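Putative capsular polysaccharide biosynthesis protein (Streptococcus pneumoniae serotype 4, PDB 6EWJ) probably acts as a pyridoxal-phosphate-dependent sugar aminotransferase in teichoic acid biosynthesis. Local coordinates at residues L75-G78 / P79-V83; Y144-L147 / F148-E152; L275-L278 / D279-P282; D290-D293 / R294-G298. All coordinates share one frame; numbering follows the deposited sequence.

How the contacts relate
Four contacts follow one another along the chain; none encloses or crosses another, and each is local, within a turn or two. Contact 1 comes first, where the chain leaves helix 64-74 and turns into strand 82-86 of the large mixed sheet. Contact 2 is one stretch of helix 144-153, packed beside strand 172-177 of the same sheet; its centre is about 20 Å from that of contact 1. Contacts 3 and 4 share the long helix 268-299, with centres about 23 Å apart. Contact 3, kinked, faces helices 21-31 and 40-53 near the cofactor site, while contact 4 packs on helix 391-409. Contacts 1 and 4 are furthest apart, on opposite sides of the chain's centre.

Contact 1: residues L75-G78 / P79-V83; sequences LEVG and PGDEV
G78 and D81 hold each other by two hydrogen bonds that run in opposite directions. The backbone N of G78 donates to D81 OD2 at 2.8 Å, almost straight at 173°, and meets the carboxylate on its anti side, only slightly out of its plane. In return D81 N donates to G78 O at 3.0 Å, closing a type II beta turn. P79 and G80 occupy its two corners: the proline ring fixes phi near the value the first corner needs, and G80 has a positive phi (90°) at which any side chain would collide with the preceding carbonyl oxygen, hence glycine. Because D81 CG lies beside its own backbone N (chi1 -60°), the short aspartate side chain folds back over the turn, its OD2 also coming within 3.4 Å of V77 CA. The carboxylate thus gives a partner to the G78 amide, which the turn's own bond does not use. Next to these bonds the apolar flank closes, V77 CG1 meeting V83 CG2 at 3.7 Å and D81 CB at 4.0 Å; branched valines suit the extended chain on both sides. One step earlier, E76 leaves the helix with positive phi in a Schellman motif, and its carboxylate leads away from the turn. The segment links helix 64-74 to strand 82-86, a helix-to-strand connection of the aminotransferase fold. V77 rests on K130 and V131 of strand 129-132, while V83 pairs through its backbone with T103 and V105 and E82 with K128 and K130, placing the new strand between strands 129-132 and 103-107.

Contact 2: residues Y144-L147 / F148-E152; sequences YDRL and FQVVE
F148 N gives its hydrogen to Y144 O at 2.9 Å and 176°. The same oxygen also lies 3.4 Å from F148 CD2, because the phenylalanine is folded back along the helix: with chi1 -81° its CG stands beside its own backbone N, and the ring leans over the preceding turn. From there F148 CE2 reaches Y144 CD2 at 3.9 Å, the two aromatic side chains crossing at a slant. L147 sends CD1 over the centre of the tyrosine ring, 4.0 Å above its plane, so Y144 is met by the residues three and four positions further on, L147 over one face and F148 obliquely. All of this belongs to helix 144-153, which has a buried side and a wet side. Y144, L147 and V151 pack against I173 of strand 172-177, where apolar bulk is wanted, and Y144 OH finds E136. On the other side R146 lies across Q149 and V150. Anti at chi1 and bent at chi2, it brings CD across to Q149 OE1 at 3.6 Å, while its NE passes V150 CG2 at 4.0 Å. The guanidinium and amide planes are 37° apart. A long, flexible arginine suits this place, since its NH2 forms salt bridges with D119 and E122 of helix 118-124; D145 similarly pairs with K186. Q149 is packed tightly against the backbone, its CG only 3.0 Å from D145 O, and V150 CG2 lies 3.4 Å from R146 O.

Contact 3: residues L275-L278 / D279-P282; sequences LVQL and DRYP
Helix 268-299 is kinked at P282, whose ring nitrogen has no hydrogen to give L278 O; instead P282 CD sits 3.6 Å from that oxygen. The disturbance shows one residue earlier, where Y281 N makes a weak bond three residues back, to L278 O at 3.2 Å, in place of the usual one four back to Q277 O. Before the kink the helix is regular, with R280 N donating to V276 O at 2.9 Å. R280 lays its aliphatic part along this turn: CG is 3.4 Å from V276 O, and CD touches V276 CG1 at 4.0 Å, so the stem of the arginine serves as apolar cover for the valine. A bend at chi3 (71°) then turns the guanidinium toward Q277, which curls to meet it through its own bend at chi2 (-91°). Q277 NE2 and R280 NH1 come to 3.5 Å with their planes 74° apart; both reach E23 OE2 of helix 21-31, a shared acceptor that probably explains their nearness, with D18 taking R280 NH2. This part of the helix lies near the cofactor site: Y281 is about 7 Å, side chain to side chain, from K205, the predicted cofactor lysine, and its OH bonds to L181 O. On the exposed side R48 of helix 40-53 spans D279 OD1 and L275 O, two acceptors 3.4 Å apart.

Contact 4: residues D290-D293 / R294-G298; sequences DIVD and RYDSG
The chi1 of S297, -38°, sets its OG beside its own backbone N and swings it back to D293 O, one turn earlier, at 2.9 Å. Since S297 N also donates to this carbonyl, at 2.9 Å and 165°, the oxygen is gripped twice, the two donors arriving from opposite faces of its plane. Serine is short enough to return to the backbone in this way, satisfying its hydroxyl on the exposed side of the helix. D296 uses a similar rotation (chi1 -72°) to fold its carboxylate over the turn alongside V292, where V292 CG1 touches D296 OD2 at 3.5 Å. This leaves two carboxylates near each other, probably both charged: D293 OD1 is 4.4 Å from D296 OD2. A water donates to D293 OD1 at 2.9 Å and lies doubtfully close, 2.5 Å, to D296 OD2; it may soften the repulsion. Around the helix, the apolar face carries I291 and Y295, running side by side and pointing the same way, with I291 CG2 at 3.7 Å from Y295 CE2. The branched isoleucine fills the flank of the tyrosine ring without competing for its polar end, which bonds to P384 O. Ring and carboxylate alike meet Y321, Y295 stacking with its ring and D296 OD1 bonding to its hydroxyl. Near the end of the long helix 268-299, this segment lies against helix 391-409: Y295 packs on V394, I397 and I398, R294 forms a salt bridge with D395, and strand 321-325 approaches through Y321.

Contact 1: residues L75-G78 / P79-V83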
ATOM      1  N   LEU A  75       2.895  18.075  -0.272  1.00 23.77           N
ATOM      2  CA  LEU A  75       3.057  19.363   0.419  1.00 25.24           C
ATOM      3  C   LEU A  75       4.350  19.523   1.258  1.00 26.35           C
ATOM      4  O   LEU A  75       4.642  20.628   1.730  1.00 27.18           O
ATOM      5  CB  LEU A  75       1.829  19.618   1.296  1.00 24.39           C
ATOM      6  CG  LEU A  75       0.516  19.798   0.544  1.00 23.91           C
ATOM      7  CD1 LEU A  75      -0.620  19.877   1.527  1.00 23.35           C
ATOM      8  CD2 LEU A  75       0.552  21.027  -0.370  1.00 25.00           C
ATOM      9  N   GLU A  76       5.112  18.439   1.414  1.00 26.52           N
ATOM     10  CA  GLU A  76       6.308  18.345   2.283  1.00 28.02           C
ATOM     11  C   GLU A  76       6.054  18.795   3.740  1.00 27.67           C
ATOM     12  O   GLU A  76       6.894  19.405   4.370  1.00 29.05           O
ATOM     13  CB  GLU A  76       7.498  19.049   1.647  1.00 29.56           C
ATOM     14  CG  GLU A  76       7.899  18.424   0.314  1.00 30.38           C
ATOM     15  CD  GLU A  76       8.986  19.202  -0.373  1.00 32.17           C
ATOM     16  OE1 GLU A  76       8.692  20.294  -0.782  1.00 33.38           O
ATOM     17  OE2 GLU A  76      10.143  18.768  -0.530  1.00 35.16           O
ATOM     18  N   VAL A  77       4.882  18.477   4.249  1.00 27.38           N
ATOM     19  CA  VAL A  77       4.552  18.677   5.662  1.00 27.76           C
ATOM     20  C   VAL A  77       5.392  17.646   6.430  1.00 28.23           C
ATOM     21  O   VAL A  77       5.381  16.453   6.085  1.00 27.27           O
ATOM     22  CB  VAL A  77       3.029  18.479   5.917  1.00 27.29           C
ATOM     23  CG1 VAL A  77       2.665  18.476   7.398  1.00 27.52           C
ATOM     24  CG2 VAL A  77       2.243  19.565   5.215  1.00 27.49           C
ATOM     25  N   GLY A  78       6.136  18.095   7.434  1.00 29.12           N
ATOM     26  CA  GLY A  78       6.968  17.195   8.215  1.00 29.72           C
ATOM     27  C   GLY A  78       7.266  17.680   9.629  1.00 30.42           C
ATOM     28  O   GLY A  78       6.451  18.416  10.217  1.00 30.97           O
ATOM     29  N   PRO A  79       8.410  17.245  10.192  1.00 31.23           N
ATOM     30  CA  PRO A  79       8.825  17.650  11.550  1.00 31.66           C
ATOM     31  C   PRO A  79       8.799  19.156  11.744  1.00 32.18           C
ATOM     32  O   PRO A  79       9.262  19.894  10.881  1.00 31.77           O
ATOM     33  CB  PRO A  79      10.248  17.109  11.649  1.00 32.66           C
ATOM     34  CG  PRO A  79      10.234  15.893  10.777  1.00 32.03           C
ATOM     35  CD  PRO A  79       9.369  16.283   9.607  1.00 31.27           C
ATOM     36  N   GLY A  80       8.203  19.592  12.847  1.00 32.25           N
ATOM     37  CA  GLY A  80       8.088  21.010  13.144  1.00 33.36           C
ATOM     38  C   GLY A  80       6.827  21.670  12.606  1.00 32.20           C
ATOM     39  O   GLY A  80       6.483  22.748  13.078  1.00 33.72           O
ATOM     40  N   ASP A  81       6.137  21.046  11.648  1.00 30.13           N
ATOM     41  CA  ASP A  81       4.848  21.545  11.146  1.00 29.16           C
ATOM     42  C   ASP A  81       3.671  21.012  11.969  1.00 28.17           C
ATOM     43  O   ASP A  81       3.739  19.920  12.526  1.00 28.04           O
ATOM     44  CB  ASP A  81       4.607  21.130   9.696  1.00 28.35           C
ATOM     45  CG  ASP A  81       5.674  21.641   8.740  1.00 28.78           C
ATOM     46  OD1 ASP A  81       6.108  22.785   8.885  1.00 29.42           O
ATOM     47  OD2 ASP A  81       6.048  20.883   7.839  1.00 27.87           O
ATOM     48  N   GLU A  82       2.599  21.803  12.040  1.00 27.92           N
ATOM     49  CA  GLU A  82       1.341  21.422  12.690  1.00 26.56           C
ATOM     50  C   GLU A  82       0.236  21.184  11.656  1.00 24.90           C
ATOM     51  O   GLU A  82       0.183  21.837  10.584  1.00 24.61           O
ATOM     52  CB  GLU A  82       0.910  22.489  13.686  1.00 28.12           C
ATOM     53  CG  GLU A  82       1.842  22.550  14.895  1.00 29.28           C
ATOM     54  CD  GLU A  82       1.556  23.685  15.842  1.00 30.99           C
ATOM     55  OE1 GLU A  82       0.676  24.546  15.547  1.00 31.55           O
ATOM     56  OE2 GLU A  82       2.213  23.708  16.908  1.00 32.13           O
ATOM     57  N   VAL A  83      -0.570  20.162  11.919  1.00 23.24           N
ATOM     58  CA  VAL A  83      -1.723  19.846  11.075  1.00 22.35           C
ATOM     59  C   VAL A  83      -2.929  19.749  11.946  1.00 21.88           C
ATOM     60  O   VAL A  83      -2.950  18.974  12.893  1.00 21.80           O
ATOM     61  CB  VAL A  83      -1.590  18.512  10.305  1.00 21.12           C
ATOM     62  CG1 VAL A  83      -2.820  18.268   9.432  1.00 20.32           C
ATOM     63  CG2 VAL A  83      -0.334  18.515   9.491  1.00 21.32           C
TER

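Contact 2: residues Y144-L147 / F148-E152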
ATOM      1  N   TYR A 144     -17.302  25.132   4.096  1.00 26.36           N
ATOM      2  CA  TYR A 144     -16.078  25.569   3.401  1.00 26.82           C
ATOM      3  C   TYR A 144     -15.959  27.087   3.281  1.00 28.34           C
ATOM      4  O   TYR A 144     -14.855  27.601   3.368  1.00 28.43           O
ATOM      5  CB  TYR A 144     -15.844  24.815   2.090  1.00 26.63           C
ATOM      6  CG  TYR A 144     -15.150  23.511   2.357  1.00 25.79           C
ATOM      7  CD1 TYR A 144     -15.875  22.365   2.656  1.00 25.48           C
ATOM      8  CD2 TYR A 144     -13.748  23.446   2.401  1.00 25.28           C
ATOM      9  CE1 TYR A 144     -15.231  21.162   2.927  1.00 24.15           C
ATOM     10  CE2 TYR A 144     -13.093  22.257   2.690  1.00 24.70           C
ATOM     11  CZ  TYR A 144     -13.839  21.124   2.946  1.00 24.20           C
ATOM     12  OH  TYR A 144     -13.212  19.949   3.255  1.00 24.08           O
ATOM     13  N   ASP A 145     -17.065  27.818   3.143  1.00 29.73           N
ATOM     14  CA  ASP A 145     -16.968  29.258   3.152  1.00 32.25           C
ATOM     15  C   ASP A 145     -16.296  29.758   4.424  1.00 32.06           C
ATOM     16  O   ASP A 145     -15.444  30.627   4.351  1.00 32.85           O
ATOM     17  CB  ASP A 145     -18.334  29.943   2.980  1.00 33.70           C
ATOM     18  CG  ASP A 145     -18.906  29.770   1.556  1.00 34.90           C
ATOM     19  OD1 ASP A 145     -18.213  29.260   0.665  1.00 34.66           O
ATOM     20  OD2 ASP A 145     -20.080  30.157   1.369  1.00 37.71           O
ATOM     21  N   ARG A 146     -16.681  29.213   5.565  1.00 30.81           N
ATOM     22  CA  ARG A 146     -16.060  29.604   6.829  1.00 31.22           C
ATOM     23  C   ARG A 146     -14.598  29.140   6.917  1.00 30.56           C
ATOM     24  O   ARG A 146     -13.708  29.914   7.256  1.00 31.16           O
ATOM     25  CB  ARG A 146     -16.840  29.045   8.003  1.00 31.48           C
ATOM     26  CG  ARG A 146     -16.303  29.456   9.363  1.00 32.04           C
ATOM     27  CD  ARG A 146     -16.303  30.982   9.563  1.00 33.85           C
ATOM     28  NE  ARG A 146     -15.537  31.354  10.754  1.00 35.11           N
ATOM     29  CZ  ARG A 146     -15.963  31.268  12.010  1.00 34.84           C
ATOM     30  NH1 ARG A 146     -17.172  30.808  12.303  1.00 34.62           N
ATOM     31  NH2 ARG A 146     -15.144  31.636  12.995  1.00 35.74           N
ATOM     32  N   LEU A 147     -14.349  27.893   6.567  1.00 29.25           N
ATOM     33  CA  LEU A 147     -12.944  27.379   6.551  1.00 29.30           C
ATOM     34  C   LEU A 147     -11.990  28.247   5.719  1.00 30.28           C
ATOM     35  O   LEU A 147     -10.936  28.625   6.198  1.00 29.66           O
ATOM     36  CB  LEU A 147     -12.912  25.942   6.044  1.00 27.77           C
ATOM     37  CG  LEU A 147     -13.335  24.924   7.081  1.00 27.43           C
ATOM     38  CD1 LEU A 147     -13.811  23.600   6.466  1.00 26.59           C
ATOM     39  CD2 LEU A 147     -12.120  24.684   8.008  1.00 27.44           C
ATOM     40  N   PHE A 148     -12.389  28.591   4.482  1.00 31.43           N
ATOM     41  CA  PHE A 148     -11.538  29.456   3.628  1.00 33.25           C
ATOM     42  C   PHE A 148     -11.372  30.885   4.189  1.00 34.59           C
ATOM     43  O   PHE A 148     -10.318  31.493   4.026  1.00 34.41           O
ATOM     44  CB  PHE A 148     -12.023  29.475   2.161  1.00 34.26           C
ATOM     45  CG  PHE A 148     -11.563  28.272   1.365  1.00 34.22           C
ATOM     46  CD1 PHE A 148     -10.228  28.147   0.989  1.00 34.89           C
ATOM     47  CD2 PHE A 148     -12.447  27.255   1.011  1.00 33.59           C
ATOM     48  CE1 PHE A 148      -9.780  27.025   0.288  1.00 34.66           C
ATOM     49  CE2 PHE A 148     -12.014  26.160   0.267  1.00 32.97           C
ATOM     50  CZ  PHE A 148     -10.668  26.029  -0.069  1.00 33.31           C
ATOM     51  N   GLN A 149     -12.402  31.382   4.866  1.00 35.84           N
ATOM     52  CA  GLN A 149     -12.335  32.695   5.580  1.00 37.68           C
ATOM     53  C   GLN A 149     -11.302  32.654   6.711  1.00 37.26           C
ATOM     54  O   GLN A 149     -10.505  33.569   6.851  1.00 37.41           O
ATOM     55  CB  GLN A 149     -13.713  33.067   6.147  1.00 39.39           C
ATOM     56  CG  GLN A 149     -14.740  33.438   5.084  1.00 41.19           C
ATOM     57  CD  GLN A 149     -16.185  33.572   5.615  1.00 43.08           C
ATOM     58  OE1 GLN A 149     -16.474  33.290   6.773  1.00 43.82           O
ATOM     59  NE2 GLN A 149     -17.100  33.984   4.741  1.00 45.01           N
ATOM     60  N   VAL A 150     -11.275  31.541   7.461  1.00 36.14           N
ATOM     61  CA  VAL A 150     -10.286  31.347   8.549  1.00 36.10           C
ATOM     62  C   VAL A 150      -8.844  31.378   8.044  1.00 37.43           C
ATOM     63  O   VAL A 150      -8.026  32.138   8.567  1.00 38.11           O
ATOM     64  CB  VAL A 150     -10.510  30.041   9.327  1.00 34.05           C
ATOM     65  CG1 VAL A 150      -9.333  29.747  10.243  1.00 34.07           C
ATOM     66  CG2 VAL A 150     -11.809  30.097  10.120  1.00 33.31           C
ATOM     67  N   VAL A 151      -8.536  30.579   7.020  1.00 37.65           N
ATOM     68  CA  VAL A 151      -7.145  30.509   6.517  1.00 39.17           C
ATOM     69  C   VAL A 151      -6.679  31.845   5.930  1.00 41.60           C
ATOM     70  O   VAL A 151      -5.525  32.245   6.106  1.00 42.17           O
ATOM     71  CB  VAL A 151      -6.900  29.362   5.516  1.00 38.33           C
ATOM     72  CG1 VAL A 151      -7.244  28.016   6.153  1.00 36.90           C
ATOM     73  CG2 VAL A 151      -7.664  29.561   4.221  1.00 38.96           C
ATOM     74  N   GLU A 152      -7.594  32.525   5.242  1.00 43.71           N
ATOM     75  CA  GLU A 152      -7.340  33.869   4.726  1.00 46.22           C
ATOM     76  C   GLU A 152      -7.095  34.860   5.832  1.00 47.36           C
ATOM     77  O   GLU A 152      -6.177  35.667   5.721  1.00 48.27           O
ATOM     78  CB  GLU A 152      -8.526  34.333   3.912  1.00 47.41           C
ATOM     79  CG  GLU A 152      -8.408  35.730   3.307  1.00 50.17           C
ATOM     80  CD  GLU A 152      -7.223  35.924   2.378  1.00 51.85           C
ATOM     81  OE1 GLU A 152      -6.711  34.985   1.711  1.00 51.57           O
ATOM     82  OE2 GLU A 152      -6.787  37.075   2.355  1.00 53.37           O
TER

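Contact 3: residues L275-L278 / D279-P282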
ATOM      1  N   LEU A 275     -14.909   1.122 -12.054  1.00 20.29           N
ATOM      2  CA  LEU A 275     -15.563   1.600 -13.280  1.00 21.31           C
ATOM      3  C   LEU A 275     -17.059   1.273 -13.283  1.00 22.26           C
ATOM      4  O   LEU A 275     -17.892   2.093 -13.711  1.00 22.52           O
ATOM      5  CB  LEU A 275     -14.901   1.000 -14.515  1.00 22.06           C
ATOM      6  CG  LEU A 275     -13.485   1.463 -14.835  1.00 22.13           C
ATOM      7  CD1 LEU A 275     -12.856   0.589 -15.922  1.00 22.62           C
ATOM      8  CD2 LEU A 275     -13.436   2.921 -15.258  1.00 22.50           C
ATOM      9  N   VAL A 276     -17.364   0.042 -12.878  1.00 22.58           N
ATOM     10  CA  VAL A 276     -18.731  -0.457 -12.831  1.00 23.72           C
ATOM     11  C   VAL A 276     -19.508   0.235 -11.692  1.00 23.30           C
ATOM     12  O   VAL A 276     -20.642   0.671 -11.894  1.00 23.90           O
ATOM     13  CB  VAL A 276     -18.769  -2.002 -12.683  1.00 24.06           C
ATOM     14  CG1 VAL A 276     -20.191  -2.498 -12.425  1.00 25.02           C
ATOM     15  CG2 VAL A 276     -18.254  -2.634 -13.960  1.00 24.45           C
ATOM     16  N   GLN A 277     -18.869   0.338 -10.518  1.00 22.68           N
ATOM     17  CA  GLN A 277     -19.442   1.060  -9.385  1.00 22.52           C
ATOM     18  C   GLN A 277     -19.820   2.498  -9.783  1.00 22.72           C
ATOM     19  O   GLN A 277     -20.906   3.016  -9.406  1.00 22.18           O
ATOM     20  CB  GLN A 277     -18.480   1.069  -8.202  1.00 21.84           C
ATOM     21  CG  GLN A 277     -18.322  -0.289  -7.528  1.00 22.31           C
ATOM     22  CD  GLN A 277     -19.299  -0.530  -6.389  1.00 22.81           C
ATOM     23  OE1 GLN A 277     -19.280   0.191  -5.394  1.00 23.31           O
ATOM     24  NE2 GLN A 277     -20.130  -1.536  -6.514  1.00 23.85           N
ATOM     25  N   LEU A 278     -18.942   3.125 -10.570  1.00 22.58           N
ATOM     26  CA  LEU A 278     -19.157   4.484 -11.003  1.00 23.39           C
ATOM     27  C   LEU A 278     -20.374   4.575 -11.960  1.00 24.55           C
ATOM     28  O   LEU A 278     -21.171   5.469 -11.806  1.00 24.01           O
ATOM     29  CB  LEU A 278     -17.888   5.116 -11.581  1.00 23.56           C
ATOM     30  CG  LEU A 278     -18.016   6.638 -11.785  1.00 24.78           C
ATOM     31  CD1 LEU A 278     -18.229   7.403 -10.484  1.00 24.46           C
ATOM     32  CD2 LEU A 278     -16.769   7.136 -12.504  1.00 25.15           C
ATOM     33  N   ASP A 279     -20.558   3.603 -12.854  1.00 25.50           N
ATOM     34  CA  ASP A 279     -21.794   3.523 -13.697  1.00 27.36           C
ATOM     35  C   ASP A 279     -23.035   3.368 -12.820  1.00 28.14           C
ATOM     36  O   ASP A 279     -24.052   4.032 -12.998  1.00 28.72           O
ATOM     37  CB  ASP A 279     -21.755   2.305 -14.610  1.00 27.99           C
ATOM     38  CG  ASP A 279     -20.705   2.402 -15.681  1.00 28.10           C
ATOM     39  OD1 ASP A 279     -20.115   3.475 -15.886  1.00 28.26           O
ATOM     40  OD2 ASP A 279     -20.453   1.381 -16.315  1.00 29.06           O
ATOM     41  N   ARG A 280     -22.898   2.480 -11.833  1.00 27.82           N
ATOM     42  CA  ARG A 280     -23.971   2.203 -10.876  1.00 28.01           C
ATOM     43  C   ARG A 280     -24.252   3.314  -9.873  1.00 27.15           C
ATOM     44  O   ARG A 280     -25.311   3.300  -9.264  1.00 27.37           O
ATOM     45  CB  ARG A 280     -23.654   0.901 -10.103  1.00 27.90           C
ATOM     46  CG  ARG A 280     -23.716  -0.324 -11.002  1.00 28.64           C
ATOM     47  CD  ARG A 280     -23.383  -1.562 -10.219  1.00 28.59           C
ATOM     48  NE  ARG A 280     -24.476  -1.838  -9.311  1.00 28.62           N
ATOM     49  CZ  ARG A 280     -24.376  -2.432  -8.132  1.00 28.82           C
ATOM     50  NH1 ARG A 280     -23.205  -2.836  -7.633  1.00 28.11           N
ATOM     51  NH2 ARG A 280     -25.489  -2.609  -7.420  1.00 29.81           N
ATOM     52  N   TYR A 281     -23.329   4.261  -9.713  1.00 26.19           N
ATOM     53  CA  TYR A 281     -23.339   5.174  -8.569  1.00 25.81           C
ATOM     54  C   TYR A 281     -24.560   6.128  -8.427  1.00 26.23           C
ATOM     55  O   TYR A 281     -25.104   6.205  -7.341  1.00 25.13           O
ATOM     56  CB  TYR A 281     -22.025   5.951  -8.441  1.00 24.92           C
ATOM     57  CG  TYR A 281     -21.732   6.401  -6.998  1.00 24.36           C
ATOM     58  CD1 TYR A 281     -21.755   5.496  -5.962  1.00 23.98           C
ATOM     59  CD2 TYR A 281     -21.370   7.713  -6.728  1.00 24.01           C
ATOM     60  CE1 TYR A 281     -21.517   5.910  -4.658  1.00 24.38           C
ATOM     61  CE2 TYR A 281     -21.122   8.146  -5.461  1.00 23.78           C
ATOM     62  CZ  TYR A 281     -21.175   7.238  -4.415  1.00 23.97           C
ATOM     63  OH  TYR A 281     -20.915   7.655  -3.157  1.00 23.99           O
ATOM     64  N   PRO A 282     -24.996   6.815  -9.524  1.00 28.11           N
ATOM     65  CA  PRO A 282     -26.291   7.520  -9.483  1.00 28.97           C
ATOM     66  C   PRO A 282     -27.426   6.679  -8.885  1.00 29.54           C
ATOM     67  O   PRO A 282     -28.039   7.141  -7.919  1.00 30.33           O
ATOM     68  CB  PRO A 282     -26.553   7.871 -10.966  1.00 30.69           C
ATOM     69  CG  PRO A 282     -25.188   7.992 -11.546  1.00 29.93           C
ATOM     70  CD  PRO A 282     -24.354   6.952 -10.845  1.00 28.61           C
TER

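Contact 4: residues D290-D293 / R294-G298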
ATOM      1  N   ASP A 290     -33.564   7.387  -0.598  1.00 32.56           N
ATOM      2  CA  ASP A 290     -34.851   6.786  -0.231  1.00 32.89           C
ATOM      3  C   ASP A 290     -34.830   6.137   1.153  1.00 31.88           C
ATOM      4  O   ASP A 290     -35.826   6.226   1.874  1.00 32.09           O
ATOM      5  CB  ASP A 290     -35.266   5.738  -1.252  1.00 34.04           C
ATOM      6  CG  ASP A 290     -35.523   6.314  -2.647  1.00 34.88           C
ATOM      7  OD1 ASP A 290     -35.551   7.548  -2.854  1.00 34.86           O
ATOM      8  OD2 ASP A 290     -35.648   5.483  -3.570  1.00 36.37           O
ATOM      9  N   ILE A 291     -33.733   5.450   1.510  1.00 30.46           N
ATOM     10  CA  ILE A 291     -33.606   4.872   2.852  1.00 29.68           C
ATOM     11  C   ILE A 291     -33.528   5.988   3.885  1.00 28.78           C
ATOM     12  O   ILE A 291     -34.174   5.891   4.918  1.00 29.32           O
ATOM     13  CB  ILE A 291     -32.381   3.934   2.985  1.00 29.19           C
ATOM     14  CG1 ILE A 291     -32.601   2.683   2.124  1.00 29.72           C
ATOM     15  CG2 ILE A 291     -32.142   3.521   4.447  1.00 28.93           C
ATOM     16  CD1 ILE A 291     -31.337   1.972   1.767  1.00 28.75           C
ATOM     17  N   VAL A 292     -32.730   7.022   3.622  1.00 27.75           N
ATOM     18  CA  VAL A 292     -32.561   8.108   4.592  1.00 27.83           C
ATOM     19  C   VAL A 292     -33.874   8.832   4.817  1.00 29.42           C
ATOM     20  O   VAL A 292     -34.260   9.086   5.956  1.00 29.10           O
ATOM     21  CB  VAL A 292     -31.425   9.084   4.220  1.00 26.99           C
ATOM     22  CG1 VAL A 292     -31.483  10.362   5.029  1.00 26.52           C
ATOM     23  CG2 VAL A 292     -30.060   8.415   4.467  1.00 26.43           C
ATOM     24  N   ASP A 293     -34.592   9.117   3.735  1.00 30.43           N
ATOM     25  CA  ASP A 293     -35.897   9.766   3.879  1.00 32.37           C
ATOM     26  C   ASP A 293     -36.856   8.909   4.715  1.00 33.63           C
ATOM     27  O   ASP A 293     -37.642   9.446   5.483  1.00 33.08           O
ATOM     28  CB  ASP A 293     -36.497  10.116   2.511  1.00 33.47           C
ATOM     29  CG  ASP A 293     -35.682  11.167   1.768  1.00 33.46           C
ATOM     30  OD1 ASP A 293     -34.907  11.929   2.397  1.00 33.46           O
ATOM     31  OD2 ASP A 293     -35.834  11.240   0.536  1.00 34.26           O
ATOM     32  N   ARG A 294     -36.815   7.581   4.524  1.00 34.40           N
ATOM     33  CA  ARG A 294     -37.706   6.667   5.267  1.00 35.75           C
ATOM     34  C   ARG A 294     -37.337   6.675   6.763  1.00 34.67           C
ATOM     35  O   ARG A 294     -38.209   6.824   7.637  1.00 34.44           O
ATOM     36  CB  ARG A 294     -37.671   5.259   4.648  1.00 36.59           C
ATOM     37  CG  ARG A 294     -38.559   4.233   5.327  1.00 38.64           C
ATOM     38  CD  ARG A 294     -38.453   2.880   4.665  1.00 39.62           C
ATOM     39  NE  ARG A 294     -39.252   2.882   3.457  1.00 41.82           N
ATOM     40  CZ  ARG A 294     -40.546   2.564   3.371  1.00 44.00           C
ATOM     41  NH1 ARG A 294     -41.247   2.137   4.422  1.00 44.71           N
ATOM     42  NH2 ARG A 294     -41.138   2.655   2.206  1.00 45.63           N
ATOM     43  N   TYR A 295     -36.037   6.592   7.051  1.00 32.34           N
ATOM     44  CA  TYR A 295     -35.569   6.733   8.440  1.00 31.54           C
ATOM     45  C   TYR A 295     -35.988   8.092   9.046  1.00 31.05           C
ATOM     46  O   TYR A 295     -36.534   8.163  10.156  1.00 31.59           O
ATOM     47  CB  TYR A 295     -34.026   6.627   8.511  1.00 30.10           C
ATOM     48  CG  TYR A 295     -33.348   5.264   8.610  1.00 30.13           C
ATOM     49  CD1 TYR A 295     -33.846   4.255   9.421  1.00 31.14           C
ATOM     50  CD2 TYR A 295     -32.117   5.049   7.973  1.00 29.04           C
ATOM     51  CE1 TYR A 295     -33.169   3.034   9.553  1.00 31.28           C
ATOM     52  CE2 TYR A 295     -31.424   3.838   8.098  1.00 29.39           C
ATOM     53  CZ  TYR A 295     -31.954   2.827   8.884  1.00 30.24           C
ATOM     54  OH  TYR A 295     -31.267   1.656   9.053  1.00 29.93           O
ATOM     55  N   ASP A 296     -35.674   9.162   8.317  1.00 30.22           N
ATOM     56  CA  ASP A 296     -36.004  10.516   8.750  1.00 30.78           C
ATOM     57  C   ASP A 296     -37.489  10.652   9.091  1.00 31.86           C
ATOM     58  O   ASP A 296     -37.805  11.164  10.166  1.00 32.26           O
ATOM     59  CB  ASP A 296     -35.626  11.562   7.713  1.00 30.64           C
ATOM     60  CG  ASP A 296     -34.124  11.788   7.603  1.00 29.66           C
ATOM     61  OD1 ASP A 296     -33.297  11.299   8.453  1.00 28.59           O
ATOM     62  OD2 ASP A 296     -33.757  12.465   6.619  1.00 29.12           O
ATOM     63  N   SER A 297     -38.394  10.193   8.232  1.00 32.67           N
ATOM     64  CA  SER A 297     -39.845  10.303   8.574  1.00 34.75           C
ATOM     65  C   SER A 297     -40.186   9.409   9.762  1.00 34.75           C
ATOM     66  O   SER A 297     -40.908   9.805  10.642  1.00 34.56           O
ATOM     67  CB  SER A 297     -40.783   9.982   7.408  1.00 36.58           C
ATOM     68  OG  SER A 297     -40.287  10.463   6.157  1.00 36.66           O
ATOM     69  N   GLY A 298     -39.586   8.217   9.810  1.00 34.59           N
ATOM     70  CA  GLY A 298     -39.749   7.299  10.946  1.00 35.12           C
ATOM     71  C   GLY A 298     -39.342   7.837  12.322  1.00 34.39           C
ATOM     72  O   GLY A 298     -40.058   7.627  13.301  1.00 35.05           O
TER
HETATM   73  O   HOH W   1     -35.521  13.124   4.996  1.00 25.14           O